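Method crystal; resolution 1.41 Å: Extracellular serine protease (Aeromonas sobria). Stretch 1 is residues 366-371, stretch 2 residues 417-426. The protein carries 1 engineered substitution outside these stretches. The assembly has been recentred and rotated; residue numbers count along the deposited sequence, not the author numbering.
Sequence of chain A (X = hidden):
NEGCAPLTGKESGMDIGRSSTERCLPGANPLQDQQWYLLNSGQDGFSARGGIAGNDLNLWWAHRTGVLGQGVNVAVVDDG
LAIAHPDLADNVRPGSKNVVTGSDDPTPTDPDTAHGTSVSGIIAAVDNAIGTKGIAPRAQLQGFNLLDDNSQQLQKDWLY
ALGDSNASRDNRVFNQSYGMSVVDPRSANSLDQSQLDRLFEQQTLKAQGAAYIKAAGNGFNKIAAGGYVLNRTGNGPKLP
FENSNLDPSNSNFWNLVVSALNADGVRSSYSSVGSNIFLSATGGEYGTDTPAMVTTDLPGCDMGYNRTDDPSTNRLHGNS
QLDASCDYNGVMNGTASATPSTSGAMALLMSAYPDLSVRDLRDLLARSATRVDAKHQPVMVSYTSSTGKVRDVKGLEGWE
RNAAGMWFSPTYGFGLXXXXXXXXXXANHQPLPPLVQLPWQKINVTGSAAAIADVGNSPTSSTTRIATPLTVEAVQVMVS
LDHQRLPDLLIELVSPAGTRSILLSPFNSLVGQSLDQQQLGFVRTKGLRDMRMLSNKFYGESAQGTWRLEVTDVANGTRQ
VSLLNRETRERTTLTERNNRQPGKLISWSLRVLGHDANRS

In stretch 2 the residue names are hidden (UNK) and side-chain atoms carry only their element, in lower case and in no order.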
ATOM      1  N   ALA A 366      -2.632   9.599  14.024  1.00 11.45           N
ATOM      2  CA  ALA A 366      -1.285  10.172  13.938  1.00 12.00           C
ATOM      3  C   ALA A 366      -0.822  10.752  15.271  1.00 12.50           C
ATOM      4  O   ALA A 366       0.298  10.490  15.698  1.00 13.42           O
ATOM      5  CB  ALA A 366      -1.195  11.207  12.841  1.00 12.28           C
ATOM      6  N   ARG A 367      -1.695  11.506  15.936  1.00 12.37           N
ATOM      7  CA  ARG A 367      -1.287  12.226  17.142  1.00 12.95           C
ATOM      8  C   ARG A 367      -1.209  11.324  18.364  1.00 13.21           C
ATOM      9  O   ARG A 367      -0.632  11.704  19.378  1.00 15.48           O
ATOM     10  CB  ARG A 367      -2.211  13.410  17.415  1.00 13.58           C
ATOM     11  CG  ARG A 367      -2.079  14.504  16.371  1.00 14.52           C
ATOM     12  CD  ARG A 367      -2.999  15.659  16.722  1.00 19.16           C
ATOM     13  NE  ARG A 367      -3.328  16.525  15.588  1.00 23.86           N
ATOM     14  CZ  ARG A 367      -2.519  17.443  15.062  1.00 24.39           C
ATOM     15  NH1 ARG A 367      -1.289  17.622  15.534  1.00 25.48           N
ATOM     16  NH2 ARG A 367      -2.946  18.180  14.041  1.00 22.27           N
ATOM     17  N   SER A 368      -1.793  10.131  18.268  1.00 13.04           N
ATOM     18  CA  SER A 368      -1.769   9.183  19.380  1.00 12.41           C
ATOM     19  C   SER A 368      -0.784   8.022  19.187  1.00 12.18           C
ATOM     20  O   SER A 368      -0.613   7.202  20.085  1.00 12.69           O
ATOM     21  CB  SER A 368      -3.171   8.631  19.631  1.00 12.37           C
ATOM     22  OG  SER A 368      -3.639   7.885  18.519  1.00 12.24           O
ATOM     23  N   ALA A 369      -0.168   7.933  18.012  1.00 11.49           N
ATOM     24  CA  ALA A 369       0.709   6.800  17.694  1.00 11.59           C
ATOM     25  C   ALA A 369       1.966   6.759  18.566  1.00 11.76           C
ATOM     26  O   ALA A 369       2.463   7.793  19.025  1.00 12.91           O
ATOM     27  CB  ALA A 369       1.059   6.813  16.210  1.00 11.28           C
ATOM     28  N   THR A 370       2.458   5.549  18.805  1.00 11.58           N
ATOM     29  CA  THR A 370       3.596   5.304  19.699  1.00 11.45           C
ATOM     30  C   THR A 370       4.901   5.363  18.922  1.00 11.31           C
ATOM     31  O   THR A 370       5.039   4.737  17.857  1.00 11.28           O
ATOM     32  CB  THR A 370       3.449   3.922  20.380  1.00 11.75           C
ATOM     33  OG1 THR A 370       2.171   3.832  21.015  1.00 12.35           O
ATOM     34  CG2 THR A 370       4.559   3.662  21.404  1.00 12.29           C
ATOM     35  N   ARG A 371       5.855   6.118  19.458  1.00 11.36           N
ATOM     36  CA  ARG A 371       7.175   6.240  18.840  1.00 12.11           C
ATOM     37  C   ARG A 371       8.057   5.031  19.181  1.00 12.43           C
ATOM     38  O   ARG A 371       9.005   5.118  19.967  1.00 13.35           O
ATOM     39  CB  ARG A 371       7.826   7.567  19.250  1.00 12.67           C
ATOM     40  CG  ARG A 371       9.031   7.974  18.390  1.00 15.49           C
ATOM     41  CD  ARG A 371       9.373   9.472  18.454  1.00 20.48           C
ATOM     42  NE  ARG A 371       9.227  10.063  19.788  1.00 25.05           N
ATOM     43  CZ  ARG A 371      10.227  10.363  20.613  1.00 27.68           C
ATOM     44  NH1 ARG A 371      11.490  10.147  20.265  1.00 29.83           N
ATOM     45  NH2 ARG A 371       9.959  10.889  21.801  1.00 29.71           N
ATOM     46  N   UNK A 417       0.175   2.186  15.866  1.00  9.14           N
ATOM     47  CA  UNK A 417      -1.196   2.446  16.305  1.00  9.63           C
ATOM     48  C   UNK A 417      -1.371   2.219  17.809  1.00  9.61           C
ATOM     49  O   UNK A 417      -0.925   1.203  18.354  1.00 10.36           O
ATOM     50  c   UNK A 417      -2.204   2.004  14.062  1.00 10.96           C
ATOM     51  c   UNK A 417      -2.175   1.565  15.531  1.00  9.70           C
ATOM     52  c   UNK A 417      -3.065   1.124  13.166  1.00 12.83           C
ATOM     53  c   UNK A 417      -3.570   1.621  16.152  1.00 11.67           C
ATOM     54  N   UNK A 418      -2.029   3.173  18.464  1.00  9.85           N
ATOM     55  CA  UNK A 418      -2.396   3.066  19.874  1.00  9.96           C
ATOM     56  C   UNK A 418      -3.881   3.384  19.937  1.00  9.94           C
ATOM     57  O   UNK A 418      -4.278   4.544  20.006  1.00 10.68           O
ATOM     58  c   UNK A 418      -1.854   3.978  22.200  1.00 12.96           C
ATOM     59  o   UNK A 418      -0.994   4.472  22.969  1.00 15.33           O
ATOM     60  c   UNK A 418      -1.581   4.064  20.702  1.00 10.98           C
ATOM     61  o   UNK A 418      -2.926   3.471  22.607  1.00 14.38           O
ATOM     62  N   UNK A 419      -4.714   2.350  19.885  1.00 10.20           N
ATOM     63  CA  UNK A 419      -6.162   2.558  19.803  1.00 10.71           C
ATOM     64  C   UNK A 419      -6.708   3.246  21.055  1.00 10.80           C
ATOM     65  O   UNK A 419      -7.561   4.146  20.961  1.00 11.27           O
ATOM     66  c   UNK A 419      -6.649   0.712  18.148  1.00 11.58           C
ATOM     67  c   UNK A 419      -6.909   1.222  19.562  1.00 10.87           C
ATOM     68  c   UNK A 419      -8.414   1.379  19.816  1.00 12.56           C
ATOM     69  N   UNK A 420      -6.243   2.820  22.227  1.00 10.72           N
ATOM     70  CA  UNK A 420      -6.730   3.410  23.469  1.00 10.75           C
ATOM     71  C   UNK A 420      -6.469   4.911  23.514  1.00 10.92           C
ATOM     72  O   UNK A 420      -7.359   5.681  23.898  1.00 11.19           O
ATOM     73  c   UNK A 420      -6.385   1.323  24.875  1.00 10.80           C
ATOM     74  o   UNK A 420      -7.329   0.783  24.293  1.00 11.00           O
ATOM     75  n   UNK A 420      -5.608   0.675  25.727  1.00 11.00           N
ATOM     76  c   UNK A 420      -6.040   2.779  24.673  1.00 10.76           C
ATOM     77  N   UNK A 421      -5.264   5.322  23.121  1.00 11.24           N
ATOM     78  CA  UNK A 421      -4.910   6.741  23.156  1.00 11.21           C
ATOM     79  C   UNK A 421      -5.665   7.522  22.082  1.00 11.21           C
ATOM     80  O   UNK A 421      -6.101   8.648  22.323  1.00 11.80           O
ATOM     81  n   UNK A 421       0.473  10.042  23.565  1.00 21.05           N
ATOM     82  c   UNK A 421      -3.401   6.944  23.035  1.00 11.35           C
ATOM     83  c   UNK A 421      -2.941   8.371  23.304  1.00 12.68           C
ATOM     84  c   UNK A 421      -1.000   9.918  23.465  1.00 18.83           C
ATOM     85  c   UNK A 421      -1.427   8.466  23.329  1.00 16.36           C
ATOM     86  N   UNK A 422      -5.861   6.914  20.911  1.00 11.08           N
ATOM     87  CA  UNK A 422      -6.673   7.543  19.878  1.00 11.15           C
ATOM     88  C   UNK A 422      -8.081   7.812  20.396  1.00 11.41           C
ATOM     89  O   UNK A 422      -8.647   8.875  20.147  1.00 11.41           O
ATOM     90  c   UNK A 422      -6.702   6.687  18.607  1.00 11.26           C
ATOM     91  N   UNK A 423      -8.638   6.849  21.129  1.00 11.75           N
ATOM     92  CA  UNK A 423      -9.966   7.024  21.729  1.00 12.09           C
ATOM     93  C   UNK A 423      -9.997   8.090  22.818  1.00 12.39           C
ATOM     94  O   UNK A 423     -10.979   8.811  22.940  1.00 12.65           O
ATOM     95  c   UNK A 423     -11.071   3.314  21.851  1.00 13.57           C
ATOM     96  c   UNK A 423     -12.209   5.117  20.543  1.00 12.32           C
ATOM     97  c   UNK A 423     -10.921   4.686  21.214  1.00 11.89           C
ATOM     98  c   UNK A 423     -10.499   5.701  22.274  1.00 11.87           C
ATOM     99  N   UNK A 424      -8.934   8.182  23.608  1.00 12.67           N
ATOM    100  CA  UNK A 424      -8.809   9.255  24.594  1.00 13.39           C
ATOM    101  C   UNK A 424      -8.827  10.622  23.915  1.00 13.82           C
ATOM    102  O   UNK A 424      -9.517  11.539  24.352  1.00 14.64           O
ATOM    103  o   UNK A 424      -6.235   9.143  28.404  1.00 23.61           O
ATOM    104  c   UNK A 424      -6.114   9.783  27.341  1.00 20.23           C
ATOM    105  c   UNK A 424      -7.353  10.073  26.533  1.00 16.57           C
ATOM    106  o   UNK A 424      -5.015  10.178  26.903  1.00 23.57           O
ATOM    107  c   UNK A 424      -7.522   9.085  25.399  1.00 13.78           C
ATOM    108  N   UNK A 425      -8.088  10.754  22.823  1.00 13.90           N
ATOM    109  CA  UNK A 425      -8.035  12.023  22.115  1.00 14.49           C
ATOM    110  C   UNK A 425      -9.360  12.312  21.417  1.00 14.36           C
ATOM    111  O   UNK A 425      -9.788  13.463  21.336  1.00 14.64           O
ATOM    112  c   UNK A 425      -5.194  13.103  22.651  1.00 17.50           C
ATOM    113  c   UNK A 425      -4.465  12.163  20.457  1.00 17.77           C
ATOM    114  c   UNK A 425      -5.435  12.014  21.615  1.00 16.50           C
ATOM    115  c   UNK A 425      -6.881  12.043  21.107  1.00 14.86           C
ATOM    116  N   UNK A 426     -10.021  11.260  20.936  1.00 14.00           N
ATOM    117  CA  UNK A 426     -11.268  11.416  20.182  1.00 14.77           C
ATOM    118  C   UNK A 426     -12.384  12.057  20.993  1.00 15.55           C
ATOM    119  O   UNK A 426     -13.202  12.791  20.444  1.00 15.90           O
ATOM    120  c   UNK A 426     -11.724  10.076  19.615  1.00 14.25           C
TER
HETATM  121  O   HOH W   1      -2.659   5.677  17.105  1.00 11.27           O
HETATM  122  O   HOH W   2       0.969   6.018  21.959  1.00 13.87           O

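Position 417 carries four side-chain carbons, forked at the first, with one arm two carbons long. A fork at CB with unequal arms identifies Ile417, whose CA-to-CB bond points away from stretch 1. Position 418 has two carbons, the second bearing two oxygens, a short carboxylate. Its CB lies 3.3 Å from Ser368 O and 3.8 Å from Thr370 OG1, and one carboxylate oxygen accepts a hydrogen bond from the backbone N of position 421. This is Asp418, the N-cap of the helix that follows; the bond to OD1 measures 3.0 Å from the N of 421 and occupies an amide left free in the first turn.

At 419 a single carbon carries two more, the symmetric fork of Val419; its CA-to-CB bond points away from stretch 1. Position 420 shows two carbons, the second carrying one oxygen and one nitrogen. That is a short amide, Asn420; its end leads away, and both polar atoms are hydrogen-bonded elsewhere in the structure.

Four carbons in a row ending in nitrogen mark position 421. The chain is fully extended, all four chi angles being t, and its aliphatic part runs alongside Ser368. It is Lys421, with CD 3.6 Å from Ser368 O and CG 3.7 Å from Ser368 CB. Position 422 has one carbon alone, its CB 3.3 Å from Ser368 OG; this is Ala422. Ser368 CA and Ala422 CA are 5.2 Å apart, the nearest CA pair across the stretches.

Position 423 has four carbons forked at the second, which gives Leu423, its CA-to-CB bond pointing away. Position 424 has three carbons, the third with two oxygens: Glu424, which does not reach stretch 1. Position 425 repeats the four-carbon pattern forked at the second, but its CA-to-CB bond points toward stretch 1, and a terminal carbon of the fork packs on Arg367 and Ser368. As Leu425 it sets CD1 4.0 Å from Arg367 CB and 3.9 Å from Ser368 CB. The single carbon at 426 is Ala426, beyond contact.

The contact centres on Ser368, which packs against 421, 422 and 425 on the helix and against the N-cap 418 just before it. No direct hydrogen bond crosses between the stretches, and 313 Å² is buried in all. Water supplies the polar links. Water 1 donates to Ser368 OG (2.8 Å) and accepts from Asp418 N (2.9 Å). Water 2 accepts from Thr370 OG1 and donates to Ser368 O and Asp418 OD2, each at 2.7 Å from its oxygen. Asp418 thus caps its own helix through OD1 while OD2 reaches stretch 1 through water.

Stretch 2 (417-426) IDVNKALELA
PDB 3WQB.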